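Local atomic coordinates of amidase, hydantoinase/carbamoylase family (Burkholderia ambifaria, PDB entry 5TP4), a protein that probably hydrolyses N-carbamoyl-L-amino acids, as a zinc-dependent amidase of the peptidase M20 family. Residues 26-30 with 53-57; 85-91 with 190-196; 99-103 with 394-398; 204-209 with 356-360. All coordinates share one frame. Residues are numbered along the deposited sequence.

Interaction 1 (26-30 with 53-57); sequences DMARI and LFAQW
Met27 is the bump that shapes this junction. It sits near the C-terminal end of helix 17-28, facing one turn of helix 45-60, and its CA lies 7.7 Å from the CA of Leu53, the nearest such pair. Its CA-to-CB bond points sideways, but with chi1 t and chi2 and chi3 both p the chain bends round so that CE enters a hollow made by Leu53, Phe54 and Trp57. In that hollow Met27 CE is 4.0 Å from Leu53 CD2, 4.0 Å from Phe54 CB and 4.1 Å from Trp57 CZ3. Leu53 (t, p) answers from the other helix: its CD2 also rests 4.0 Å from Ile30 CG1, where Ile30, past the helix, has an extended backbone (phi -82°, psi 107°). This is apolar helix-to-helix packing in the N-terminal part of an M20-family chain, and both helices also lean on helix 105-121, where Met27 meets Val105, Phe54 meets Val108, and Trp57 meets Leu109 and Leu112. The indole of Trp57 (chi1 m, chi2 -17°) closes one side of the hollow and presents its edge to Asp26, with Trp57 CH2 3.9 Å from Asp26 CB; Arg116 makes a cation-pi contact with the same ring. Inside each segment the turns are held by Ile30 N to Met27 O at 2.9 Å and Trp57 N to Leu53 O at 3.0 Å.

Interaction 2 (85-91 with 190-196); sequences APVLIGS and AVDAYFE. With EDO (1,2-ethanediol), chain S.
Leu88 (t, p) sits at the apolar centre, its CG 3.9 Å from Tyr194 CD1 and its CD2 4.0 Å from Val191 CG2. On the opposite face of the sheet Val87 CG1 meets the edge of the Phe195 ring, 3.9 Å from CD1. Between these layers the backbones of strands 87-91 and 193-196 run parallel, their axes 4.8 Å apart at closest and inclined at 32°. Leu88 pairs with Tyr194 (CA-CA 4.8 Å) and Ile89 with Phe195 (4.9 Å). Ahead of the strands Asp192 N donates to Pro86 O (2.7 Å); the ladder proper then runs Leu88 N to Ala193 O (2.9 Å), Phe195 N to Leu88 O (2.8 Å) and Gly90 N to Phe195 O (3.0 Å). At Gly90 a beta carbon would collide with the Tyr194 hydroxyl. The polar edge follows: Ser91 OG donates to Glu196 OE1 at 2.7 Å, and Tyr194 OH donates to Glu196 OE2, also at 2.7 Å. This end of the strand pair leads to the metal site: zinc ligand His92 comes just after strand 87-91, and His198 lies further along strand 193-199. At the other end a 1,2-ethanediol donates from O1 to Ala190 O (3.1 Å), while Asp192 forms a salt bridge with Arg415. Strand 129-133 pairs in parallel with the other side of 87-91; helix 398-416 packs on the Val87, Ile89 and Phe195 face, and helix 367-372 touches Tyr194 and Glu196.

Interaction 3 (99-103 with 394-398); sequences GGRFD and EDALP. With EDO (1,2-ethanediol), chain V.
Glu394, the first residue modelled after a gap, reaches out to the loop at 99-103 with chi1 off-well at 134° and chi2 t. Its carboxylate enters the loop: OE2 accepts from Phe102 N at 2.8 Å and from Asp103 N at 2.9 Å, a pair of bonds that ties one oxygen to two successive amides. OE2 also lies 3.3 Å from Gly100 CA, where a side chain would collide with the Glu394 carboxylate. OE1 comes within 2.5 Å of Asp103 OD2, a notably short approach of two acidic groups. Asp103 is predicted to bind both zinc ions of the M20-type dinuclear centre, so Glu394 reaches the edge of the metal site. From Glu394 O a water (2.6 Å) leads to Arg101 N (2.9 Å). Next, Asp395 (chi1 t) turns its end back, so that OD1 makes a long salt bridge with Arg101 NH2 (3.6 Å) and shares a second water with it; Arg101 NE donates to a 1,2-ethanediol O1 (3.0 Å), and its NH1 bonds Gly36 O. Ala396, with an extended backbone, lays CB over the face of the Phe102 ring (chi1 m), 4.0 Å from the centroid in a CH-pi contact. Leu397 takes the N-cap position, and Pro398 begins helix 398-416, whose Val401 packs on both Phe102 and Ala396. Ile199 of strand 193-199 touches Phe102, Asp103 and Glu394, while Ala28 of helix 17-28 touches Arg101.

Interaction 4 (204-209 with 356-360); sequences VLEANG and TNERI
Glu358, Ile360 and Leu205 carry most of this contact, in which helix 204-208 runs roughly antiparallel to strand 357-360, axes 10.1 Å apart at closest and directions 149° apart. Being extended, the strand sends alternate side chains, Glu358 and Ile360, toward the helix. Leu205 (m, t) starts sideways but bends back, placing CD2 3.8 Å from Glu358 CG and CG 4.1 Å from Ile360 CD1. Ile360 (t, t) stretches its CD1 on to Val204 CB, 3.9 Å away, so that its tip meets both helix residues. The arm of Glu358 (chi1 p, chi2 t) reaches across from the strand to the helix; its OE2 accepts from Asn208 ND2 at 3.1 Å and also bonds Thr210, while a water links Glu358 OE1 (3.0 Å) to Asn208 ND2 (3.1 Å, weak). In fold terms, a short helix packs against a strand of the large mixed sheet: 357-362 pairs in parallel with 212-229, and Phe381 of strand 377-382 touches both Leu205 and Ile360. The helix closes in a Schellman motif at Gly209, whose positive phi (66°) suits glycine, and Gly209 O accepts from Thr356 OG1 at 3.0 Å; Thr211 N bonds the same hydroxyl. The second subunit also touches this helix, its Pro239 on Val204 and its Tyr242 on Ala207 and Asn208.

How the interactions relate
Along the chain interaction 1 closes first; the segments of interactions 2 and 3 then alternate, and interaction 4 falls wholly between the two segments of interaction 3. Interactions 1 and 3 have centres about 15 Å apart and touch, Ala28 CB lying 3.9 Å from Arg101 CD. Interactions 2 and 4 are about 25 Å apart between centres but reach the same mixed sheet, joined by strand 193-199 running on to helix 204-208. Interaction 3, its centre about 17 Å from that of interaction 4 and about 23 Å from that of interaction 2, lies at the zinc site, where chain parts far apart in sequence converge, while interaction 4 reaches out to the second subunit.

Interaction 1 (26-30 with 53-57)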
loop_
_atom_site.group_PDB
_atom_site.type_symbol
_atom_site.label_atom_id
_atom_site.label_comp_id
_atom_site.label_asym_id
_atom_site.label_seq_id
_atom_site.Cartn_x
_atom_site.Cartn_y
_atom_site.Cartn_z
ATOM N N ASP B 26 5.891 -31.943 25.714
ATOM C CA ASP B 26 6.898 -31.519 26.678
ATOM C C ASP B 26 7.812 -30.453 26.093
ATOM O O ASP B 26 8.130 -29.470 26.778
ATOM C CB ASP B 26 7.730 -32.719 27.153
ATOM C CG ASP B 26 6.964 -33.626 28.124
ATOM O OD1 ASP B 26 6.005 -33.170 28.780
ATOM O OD2 ASP B 26 7.350 -34.802 28.246
ATOM N N MET B 27 8.227 -30.612 24.827
ATOM C CA MET B 27 9.123 -29.621 24.235
ATOM C C MET B 27 8.389 -28.304 24.017
ATOM O O MET B 27 8.964 -27.226 24.212
ATOM C CB MET B 27 9.717 -30.147 22.926
ATOM C CG MET B 27 10.734 -29.217 22.266
ATOM S SD MET B 27 12.201 -28.877 23.279
ATOM C CE MET B 27 13.109 -30.437 23.100
ATOM N N ALA B 28 7.100 -28.366 23.678
ATOM C CA ALA B 28 6.346 -27.135 23.488
ATOM C C ALA B 28 6.185 -26.327 24.770
ATOM O O ALA B 28 5.834 -25.142 24.697
ATOM C CB ALA B 28 4.987 -27.456 22.882
ATOM N N ARG B 29 6.426 -26.923 25.950
ATOM C CA ARG B 29 6.417 -26.125 27.174
ATOM C C ARG B 29 7.567 -25.138 27.220
ATOM O O ARG B 29 7.472 -24.123 27.917
ATOM C CB ARG B 29 6.533 -27.004 28.421
ATOM C CG ARG B 29 5.537 -28.126 28.574
ATOM C CD ARG B 29 4.147 -27.657 28.639
ATOM N NE ARG B 29 3.310 -28.747 29.134
ATOM C CZ ARG B 29 2.023 -28.611 29.427
ATOM N NH1 ARG B 29 1.437 -27.427 29.269
ATOM N NH2 ARG B 29 1.331 -29.654 29.877
ATOM N N ILE B 30 8.672 -25.458 26.551
ATOM C CA ILE B 30 9.926 -24.713 26.690
ATOM C C ILE B 30 9.805 -23.495 25.783
ATOM O O ILE B 30 9.831 -23.628 24.564
ATOM C CB ILE B 30 11.142 -25.571 26.308
ATOM C CG1 ILE B 30 11.114 -26.904 27.067
ATOM C CG2 ILE B 30 12.472 -24.815 26.585
ATOM C CD1 ILE B 30 11.105 -26.735 28.566
ATOM N N LEU B 53 17.164 -30.073 26.757
ATOM C CA LEU B 53 16.140 -31.108 26.932
ATOM C C LEU B 53 16.283 -32.203 25.881
ATOM O O LEU B 53 16.327 -33.392 26.218
ATOM C CB LEU B 53 14.747 -30.487 26.868
ATOM C CG LEU B 53 13.596 -31.480 27.059
ATOM C CD1 LEU B 53 13.768 -32.174 28.409
ATOM C CD2 LEU B 53 12.223 -30.742 26.991
ATOM N N PHE B 54 16.342 -31.816 24.593
ATOM C CA PHE B 54 16.565 -32.775 23.511
ATOM C C PHE B 54 17.833 -33.598 23.736
ATOM O O PHE B 54 17.828 -34.825 23.562
ATOM C CB PHE B 54 16.644 -32.030 22.182
ATOM C CG PHE B 54 17.037 -32.894 21.021
ATOM C CD1 PHE B 54 16.214 -33.909 20.581
ATOM C CD2 PHE B 54 18.248 -32.672 20.376
ATOM C CE1 PHE B 54 16.601 -34.716 19.501
ATOM C CE2 PHE B 54 18.632 -33.462 19.293
ATOM C CZ PHE B 54 17.795 -34.483 18.863
ATOM N N ALA B 55 18.941 -32.938 24.096
ATOM C CA ALA B 55 20.197 -33.676 24.250
ATOM C C ALA B 55 20.069 -34.694 25.358
ATOM O O ALA B 55 20.550 -35.826 25.244
ATOM C CB ALA B 55 21.375 -32.730 24.561
ATOM N N GLN B 56 19.400 -34.309 26.438
ATOM C CA GLN B 56 19.220 -35.222 27.556
ATOM C C GLN B 56 18.445 -36.458 27.122
ATOM O O GLN B 56 18.829 -37.594 27.429
ATOM C CB GLN B 56 18.493 -34.501 28.689
ATOM C CG GLN B 56 18.101 -35.445 29.804
ATOM C CD GLN B 56 19.305 -35.908 30.595
ATOM O OE1 GLN B 56 20.138 -35.095 31.017
ATOM N NE2 GLN B 56 19.411 -37.220 30.799
ATOM N N TRP B 57 17.337 -36.251 26.406
ATOM C CA TRP B 57 16.566 -37.373 25.882
ATOM C C TRP B 57 17.427 -38.272 25.006
ATOM O O TRP B 57 17.343 -39.504 25.093
ATOM C CB TRP B 57 15.384 -36.850 25.072
ATOM C CG TRP B 57 14.322 -36.252 25.929
ATOM C CD1 TRP B 57 14.163 -36.417 27.248
ATOM C CD2 TRP B 57 13.243 -35.423 25.475
ATOM N NE1 TRP B 57 13.034 -35.722 27.685
ATOM C CE2 TRP B 57 12.462 -35.102 26.601
ATOM C CE3 TRP B 57 12.879 -34.905 24.226
ATOM C CZ2 TRP B 57 11.324 -34.296 26.513
ATOM C CZ3 TRP B 57 11.747 -34.111 24.136
ATOM C CH2 TRP B 57 10.989 -33.810 25.284
#

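Interaction 2 (85-91 with 190-196)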
loop_
_atom_site.group_PDB
_atom_site.type_symbol
_atom_site.label_atom_id
_atom_site.label_comp_id
_atom_site.label_asym_id
_atom_site.label_seq_id
_atom_site.Cartn_x
_atom_site.Cartn_y
_atom_site.Cartn_z
ATOM N N ALA B 85 29.502 -43.596 6.470
ATOM C CA ALA B 85 28.908 -42.300 6.741
ATOM C C ALA B 85 27.479 -42.480 7.255
ATOM O O ALA B 85 26.802 -43.448 6.890
ATOM C CB ALA B 85 28.895 -41.448 5.475
ATOM N N PRO B 86 27.003 -41.561 8.091
ATOM C CA PRO B 86 25.678 -41.715 8.701
ATOM C C PRO B 86 24.539 -41.337 7.763
ATOM O O PRO B 86 24.680 -40.548 6.824
ATOM C CB PRO B 86 25.743 -40.760 9.901
ATOM C CG PRO B 86 26.675 -39.657 9.444
ATOM C CD PRO B 86 27.712 -40.370 8.594
ATOM N N VAL B 87 23.386 -41.921 8.062
ATOM C CA VAL B 87 22.107 -41.426 7.587
ATOM C C VAL B 87 21.642 -40.421 8.627
ATOM O O VAL B 87 21.563 -40.746 9.818
ATOM C CB VAL B 87 21.101 -42.569 7.420
ATOM C CG1 VAL B 87 19.700 -41.981 7.103
ATOM C CG2 VAL B 87 21.602 -43.529 6.361
ATOM N N LEU B 88 21.350 -39.200 8.182
ATOM C CA LEU B 88 21.101 -38.080 9.079
ATOM C C LEU B 88 19.627 -37.735 8.997
ATOM O O LEU B 88 19.089 -37.597 7.901
ATOM C CB LEU B 88 21.984 -36.898 8.666
ATOM C CG LEU B 88 22.148 -35.589 9.421
ATOM C CD1 LEU B 88 22.598 -35.780 10.877
ATOM C CD2 LEU B 88 23.155 -34.763 8.650
ATOM N N ILE B 89 18.981 -37.622 10.157
ATOM C CA ILE B 89 17.600 -37.169 10.279
ATOM C C ILE B 89 17.659 -35.801 10.928
ATOM O O ILE B 89 18.182 -35.679 12.036
ATOM C CB ILE B 89 16.779 -38.117 11.164
ATOM C CG1 ILE B 89 16.720 -39.527 10.569
ATOM C CG2 ILE B 89 15.369 -37.539 11.435
ATOM C CD1 ILE B 89 15.977 -40.512 11.490
ATOM N N GLY B 90 17.107 -34.774 10.289
ATOM C CA GLY B 90 17.257 -33.445 10.843
ATOM C C GLY B 90 16.004 -32.604 10.732
ATOM O O GLY B 90 15.067 -32.927 10.002
ATOM N N SER B 91 16.023 -31.514 11.496
ATOM C CA SER B 91 15.167 -30.349 11.311
ATOM C C SER B 91 15.722 -29.282 12.257
ATOM O O SER B 91 16.952 -29.146 12.349
ATOM C CB SER B 91 13.692 -30.677 11.560
ATOM O OG SER B 91 12.869 -29.711 10.908
ATOM N N ALA B 190 31.046 -36.307 6.100
ATOM C CA ALA B 190 30.390 -37.195 5.149
ATOM C C ALA B 190 29.007 -37.572 5.640
ATOM O O ALA B 190 28.800 -37.814 6.836
ATOM C CB ALA B 190 31.217 -38.460 4.940
ATOM N N VAL B 191 28.039 -37.573 4.722
ATOM C CA VAL B 191 26.658 -37.943 5.030
ATOM C C VAL B 191 26.166 -38.867 3.922
ATOM O O VAL B 191 26.278 -38.525 2.742
ATOM C CB VAL B 191 25.736 -36.708 5.135
ATOM C CG1 VAL B 191 24.308 -37.140 5.334
ATOM C CG2 VAL B 191 26.172 -35.796 6.285
ATOM N N ASP B 192 25.617 -40.027 4.292
ATOM C CA ASP B 192 25.094 -40.940 3.273
ATOM C C ASP B 192 23.794 -40.427 2.671
ATOM O O ASP B 192 23.569 -40.557 1.459
ATOM C CB ASP B 192 24.849 -42.323 3.856
ATOM C CG ASP B 192 24.300 -43.289 2.821
ATOM O OD1 ASP B 192 25.064 -43.717 1.924
ATOM O OD2 ASP B 192 23.103 -43.603 2.899
ATOM N N ALA B 193 22.903 -39.913 3.512
ATOM C CA ALA B 193 21.610 -39.404 3.075
ATOM C C ALA B 193 21.067 -38.542 4.193
ATOM O O ALA B 193 21.446 -38.702 5.357
ATOM C CB ALA B 193 20.616 -40.525 2.747
ATOM N N TYR B 194 20.187 -37.606 3.823
ATOM C CA TYR B 194 19.576 -36.700 4.786
ATOM C C TYR B 194 18.075 -36.794 4.610
ATOM O O TYR B 194 17.565 -36.620 3.497
ATOM C CB TYR B 194 20.038 -35.255 4.577
ATOM C CG TYR B 194 19.333 -34.267 5.467
ATOM C CD1 TYR B 194 19.776 -34.061 6.769
ATOM C CD2 TYR B 194 18.243 -33.523 5.014
ATOM C CE1 TYR B 194 19.146 -33.157 7.592
ATOM C CE2 TYR B 194 17.587 -32.630 5.859
ATOM C CZ TYR B 194 18.063 -32.460 7.139
ATOM O OH TYR B 194 17.454 -31.556 7.995
ATOM N N PHE B 195 17.368 -37.055 5.707
ATOM C CA PHE B 195 15.909 -37.088 5.693
ATOM C C PHE B 195 15.351 -36.061 6.674
ATOM O O PHE B 195 15.873 -35.890 7.780
ATOM C CB PHE B 195 15.402 -38.477 6.078
ATOM C CG PHE B 195 15.683 -39.558 5.066
ATOM C CD1 PHE B 195 16.856 -40.291 5.127
ATOM C CD2 PHE B 195 14.746 -39.858 4.084
ATOM C CE1 PHE B 195 17.111 -41.296 4.215
ATOM C CE2 PHE B 195 14.976 -40.851 3.163
ATOM C CZ PHE B 195 16.160 -41.582 3.216
ATOM N N GLU B 196 14.259 -35.389 6.296
ATOM C CA GLU B 196 13.648 -34.413 7.193
ATOM C C GLU B 196 12.145 -34.583 7.139
ATOM O O GLU B 196 11.565 -34.508 6.053
ATOM C CB GLU B 196 14.030 -32.980 6.794
ATOM C CG GLU B 196 13.334 -31.928 7.613
ATOM C CD GLU B 196 14.076 -30.596 7.671
ATOM O OE1 GLU B 196 13.555 -29.651 8.309
ATOM O OE2 GLU B 196 15.182 -30.494 7.089
HETATM C C1 EDO S . 28.581 -35.268 9.362
HETATM O O1 EDO S . 29.486 -36.373 9.463
HETATM C C2 EDO S . 27.403 -35.518 10.285
HETATM O O2 EDO S . 27.887 -35.527 11.636
#

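Interaction 3 (99-103 with 394-398)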
loop_
_atom_site.group_PDB
_atom_site.type_symbol
_atom_site.label_atom_id
_atom_site.label_comp_id
_atom_site.label_asym_id
_atom_site.label_seq_id
_atom_site.Cartn_x
_atom_site.Cartn_y
_atom_site.Cartn_z
ATOM N N GLY B 99 6.253 -18.871 17.282
ATOM C CA GLY B 99 6.323 -20.084 16.492
ATOM C C GLY B 99 5.221 -21.075 16.844
ATOM O O GLY B 99 4.574 -20.993 17.890
ATOM N N GLY B 100 4.973 -22.005 15.924
ATOM C CA GLY B 100 4.052 -23.078 16.217
ATOM C C GLY B 100 4.723 -24.219 16.979
ATOM O O GLY B 100 5.940 -24.287 17.130
ATOM N N ARG B 101 3.877 -25.112 17.483
ATOM C CA ARG B 101 4.336 -26.236 18.286
ATOM C C ARG B 101 4.835 -27.407 17.454
ATOM O O ARG B 101 5.293 -28.398 18.032
ATOM C CB ARG B 101 3.199 -26.684 19.216
ATOM C CG ARG B 101 2.833 -25.614 20.245
ATOM C CD ARG B 101 1.765 -26.088 21.240
ATOM N NE ARG B 101 0.673 -26.774 20.553
ATOM C CZ ARG B 101 -0.341 -26.159 19.955
ATOM N NH1 ARG B 101 -0.413 -24.833 19.956
ATOM N NH2 ARG B 101 -1.287 -26.869 19.358
ATOM N N PHE B 102 4.751 -27.329 16.115
ATOM C CA PHE B 102 5.211 -28.431 15.276
ATOM C C PHE B 102 6.293 -28.048 14.277
ATOM O O PHE B 102 7.069 -28.915 13.893
ATOM C CB PHE B 102 4.031 -29.047 14.511
ATOM C CG PHE B 102 2.984 -29.612 15.418
ATOM C CD1 PHE B 102 2.006 -28.796 15.953
ATOM C CD2 PHE B 102 3.030 -30.939 15.785
ATOM C CE1 PHE B 102 1.065 -29.308 16.815
ATOM C CE2 PHE B 102 2.088 -31.459 16.631
ATOM C CZ PHE B 102 1.106 -30.645 17.154
ATOM N N ASP B 103 6.349 -26.787 13.841
ATOM C CA ASP B 103 7.360 -26.347 12.878
ATOM C C ASP B 103 8.755 -26.650 13.400
ATOM O O ASP B 103 9.144 -26.151 14.467
ATOM C CB ASP B 103 7.257 -24.837 12.651
ATOM C CG ASP B 103 6.168 -24.443 11.704
ATOM O OD1 ASP B 103 5.863 -25.211 10.773
ATOM O OD2 ASP B 103 5.644 -23.320 11.870
ATOM N N GLU B 394 -1.166 -23.010 14.468
ATOM C CA GLU B 394 -0.764 -24.170 13.666
ATOM C C GLU B 394 -0.947 -25.478 14.439
ATOM O O GLU B 394 -0.806 -25.518 15.668
ATOM C CB GLU B 394 0.687 -24.038 13.213
ATOM C CG GLU B 394 1.503 -25.308 13.402
ATOM C CD GLU B 394 2.984 -25.024 13.407
ATOM O OE1 GLU B 394 3.398 -24.148 12.624
ATOM O OE2 GLU B 394 3.718 -25.643 14.200
ATOM N N ASP B 395 -1.249 -26.560 13.727
ATOM C CA ASP B 395 -1.572 -27.785 14.435
ATOM C C ASP B 395 -1.382 -28.960 13.489
ATOM O O ASP B 395 -1.488 -28.825 12.265
ATOM C CB ASP B 395 -3.008 -27.733 14.979
ATOM C CG ASP B 395 -3.222 -28.627 16.200
ATOM O OD1 ASP B 395 -2.236 -29.162 16.757
ATOM O OD2 ASP B 395 -4.400 -28.803 16.603
ATOM N N ALA B 396 -1.084 -30.109 14.076
ATOM C CA ALA B 396 -1.071 -31.381 13.372
ATOM C C ALA B 396 -1.789 -32.388 14.249
ATOM O O ALA B 396 -1.838 -32.233 15.475
ATOM C CB ALA B 396 0.341 -31.892 13.074
ATOM N N LEU B 397 -2.367 -33.380 13.622
ATOM C CA LEU B 397 -3.146 -34.370 14.355
ATOM C C LEU B 397 -2.250 -35.509 14.831
ATOM O O LEU B 397 -1.283 -35.860 14.160
ATOM C CB LEU B 397 -4.251 -34.946 13.471
ATOM C CG LEU B 397 -5.339 -34.006 12.988
ATOM C CD1 LEU B 397 -6.251 -34.722 12.002
ATOM C CD2 LEU B 397 -6.103 -33.493 14.179
ATOM N N PRO B 398 -2.580 -36.132 15.967
ATOM C CA PRO B 398 -1.691 -37.175 16.503
ATOM C C PRO B 398 -1.470 -38.333 15.559
ATOM O O PRO B 398 -0.332 -38.802 15.431
ATOM C CB PRO B 398 -2.397 -37.625 17.792
ATOM C CG PRO B 398 -3.249 -36.427 18.210
ATOM C CD PRO B 398 -3.673 -35.785 16.902
HETATM C C1 EDO V . 2.191 -30.542 20.558
HETATM O O1 EDO V . 1.074 -29.747 20.979
HETATM C C2 EDO V . 1.768 -32.004 20.421
HETATM O O2 EDO V . 1.684 -32.610 21.716
HETATM O O HOH W 1 1.056 -24.566 17.166
HETATM O O HOH W 2 -1.612 -29.781 19.417
#

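Interaction 4 (204-209 with 356-360)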
loop_
_atom_site.group_PDB
_atom_site.type_symbol
_atom_site.label_atom_id
_atom_site.label_comp_id
_atom_site.label_asym_id
_atom_site.label_seq_id
_atom_site.Cartn_x
_atom_site.Cartn_y
_atom_site.Cartn_z
ATOM N N VAL B 204 -2.604 -28.499 1.153
ATOM C CA VAL B 204 -2.911 -29.529 0.155
ATOM C C VAL B 204 -3.210 -30.873 0.807
ATOM O O VAL B 204 -4.211 -31.527 0.492
ATOM C CB VAL B 204 -1.757 -29.669 -0.853
ATOM C CG1 VAL B 204 -2.041 -30.855 -1.770
ATOM C CG2 VAL B 204 -1.580 -28.380 -1.624
ATOM N N LEU B 205 -2.319 -31.345 1.682
ATOM C CA LEU B 205 -2.533 -32.684 2.216
ATOM C C LEU B 205 -3.786 -32.727 3.082
ATOM O O LEU B 205 -4.561 -33.692 3.019
ATOM C CB LEU B 205 -1.306 -33.130 3.011
ATOM C CG LEU B 205 0.008 -33.114 2.223
ATOM C CD1 LEU B 205 1.193 -33.408 3.178
ATOM C CD2 LEU B 205 -0.056 -34.146 1.109
ATOM N N GLU B 206 -4.000 -31.690 3.900
ATOM C CA GLU B 206 -5.182 -31.669 4.752
ATOM C C GLU B 206 -6.455 -31.611 3.915
ATOM O O GLU B 206 -7.421 -32.328 4.196
ATOM C CB GLU B 206 -5.103 -30.484 5.721
ATOM C CG GLU B 206 -5.990 -30.627 6.947
ATOM C CD GLU B 206 -7.317 -29.986 6.745
ATOM O OE1 GLU B 206 -7.402 -29.093 5.876
ATOM O OE2 GLU B 206 -8.281 -30.373 7.440
ATOM N N ALA B 207 -6.452 -30.797 2.855
ATOM C CA ALA B 207 -7.631 -30.655 2.007
ATOM C C ALA B 207 -7.947 -31.940 1.256
ATOM O O ALA B 207 -9.118 -32.225 0.986
ATOM C CB ALA B 207 -7.426 -29.508 1.026
ATOM N N ASN B 208 -6.935 -32.719 0.902
ATOM C CA ASN B 208 -7.126 -33.959 0.157
ATOM C C ASN B 208 -7.267 -35.190 1.037
ATOM O O ASN B 208 -7.478 -36.285 0.505
ATOM C CB ASN B 208 -5.949 -34.173 -0.802
ATOM C CG ASN B 208 -6.013 -33.257 -1.988
ATOM O OD1 ASN B 208 -7.093 -32.801 -2.353
ATOM N ND2 ASN B 208 -4.866 -32.981 -2.606
ATOM N N GLY B 209 -7.131 -35.060 2.353
ATOM C CA GLY B 209 -7.087 -36.259 3.165
ATOM C C GLY B 209 -5.858 -37.102 2.907
ATOM O O GLY B 209 -5.897 -38.321 3.084
ATOM N N THR B 356 -2.447 -42.991 2.602
ATOM C CA THR B 356 -2.677 -42.132 1.445
ATOM C C THR B 356 -1.468 -41.228 1.256
ATOM O O THR B 356 -0.819 -40.819 2.218
ATOM C CB THR B 356 -3.970 -41.317 1.618
ATOM O OG1 THR B 356 -3.885 -40.513 2.800
ATOM C CG2 THR B 356 -5.112 -42.259 1.794
ATOM N N ASN B 357 -1.127 -40.973 -0.001
ATOM C CA ASN B 357 0.137 -40.309 -0.287
ATOM C C ASN B 357 0.030 -39.554 -1.602
ATOM O O ASN B 357 -0.694 -39.961 -2.515
ATOM C CB ASN B 357 1.305 -41.326 -0.331
ATOM C CG ASN B 357 1.148 -42.354 -1.440
ATOM O OD1 ASN B 357 1.611 -42.135 -2.555
ATOM N ND2 ASN B 357 0.477 -43.477 -1.147
ATOM N N GLU B 358 0.788 -38.463 -1.710
ATOM C CA GLU B 358 0.895 -37.789 -2.999
ATOM C C GLU B 358 2.227 -37.065 -3.084
ATOM O O GLU B 358 2.794 -36.633 -2.073
ATOM C CB GLU B 358 -0.256 -36.807 -3.251
ATOM C CG GLU B 358 -0.289 -35.554 -2.388
ATOM C CD GLU B 358 -1.594 -34.748 -2.588
ATOM O OE1 GLU B 358 -1.659 -33.937 -3.540
ATOM O OE2 GLU B 358 -2.556 -34.942 -1.810
ATOM N N ARG B 359 2.727 -36.944 -4.310
ATOM C CA ARG B 359 3.910 -36.127 -4.556
ATOM C C ARG B 359 3.554 -34.654 -4.399
ATOM O O ARG B 359 2.471 -34.211 -4.812
ATOM C CB ARG B 359 4.467 -36.402 -5.953
ATOM C CG ARG B 359 5.118 -37.760 -6.064
ATOM C CD ARG B 359 5.541 -38.076 -7.487
ATOM N NE ARG B 359 6.653 -37.258 -7.971
ATOM C CZ ARG B 359 7.941 -37.533 -7.779
ATOM N NH1 ARG B 359 8.305 -38.593 -7.077
ATOM N NH2 ARG B 359 8.869 -36.727 -8.284
ATOM N N ILE B 360 4.450 -33.893 -3.764
ATOM C CA ILE B 360 4.175 -32.491 -3.463
ATOM C C ILE B 360 5.498 -31.738 -3.422
ATOM O O ILE B 360 6.525 -32.288 -3.037
ATOM C CB ILE B 360 3.421 -32.404 -2.109
ATOM C CG1 ILE B 360 3.040 -30.964 -1.756
ATOM C CG2 ILE B 360 4.289 -32.988 -0.973
ATOM C CD1 ILE B 360 1.912 -30.913 -0.683
HETATM O O HOH W 3 -3.447 -32.221 -5.230
#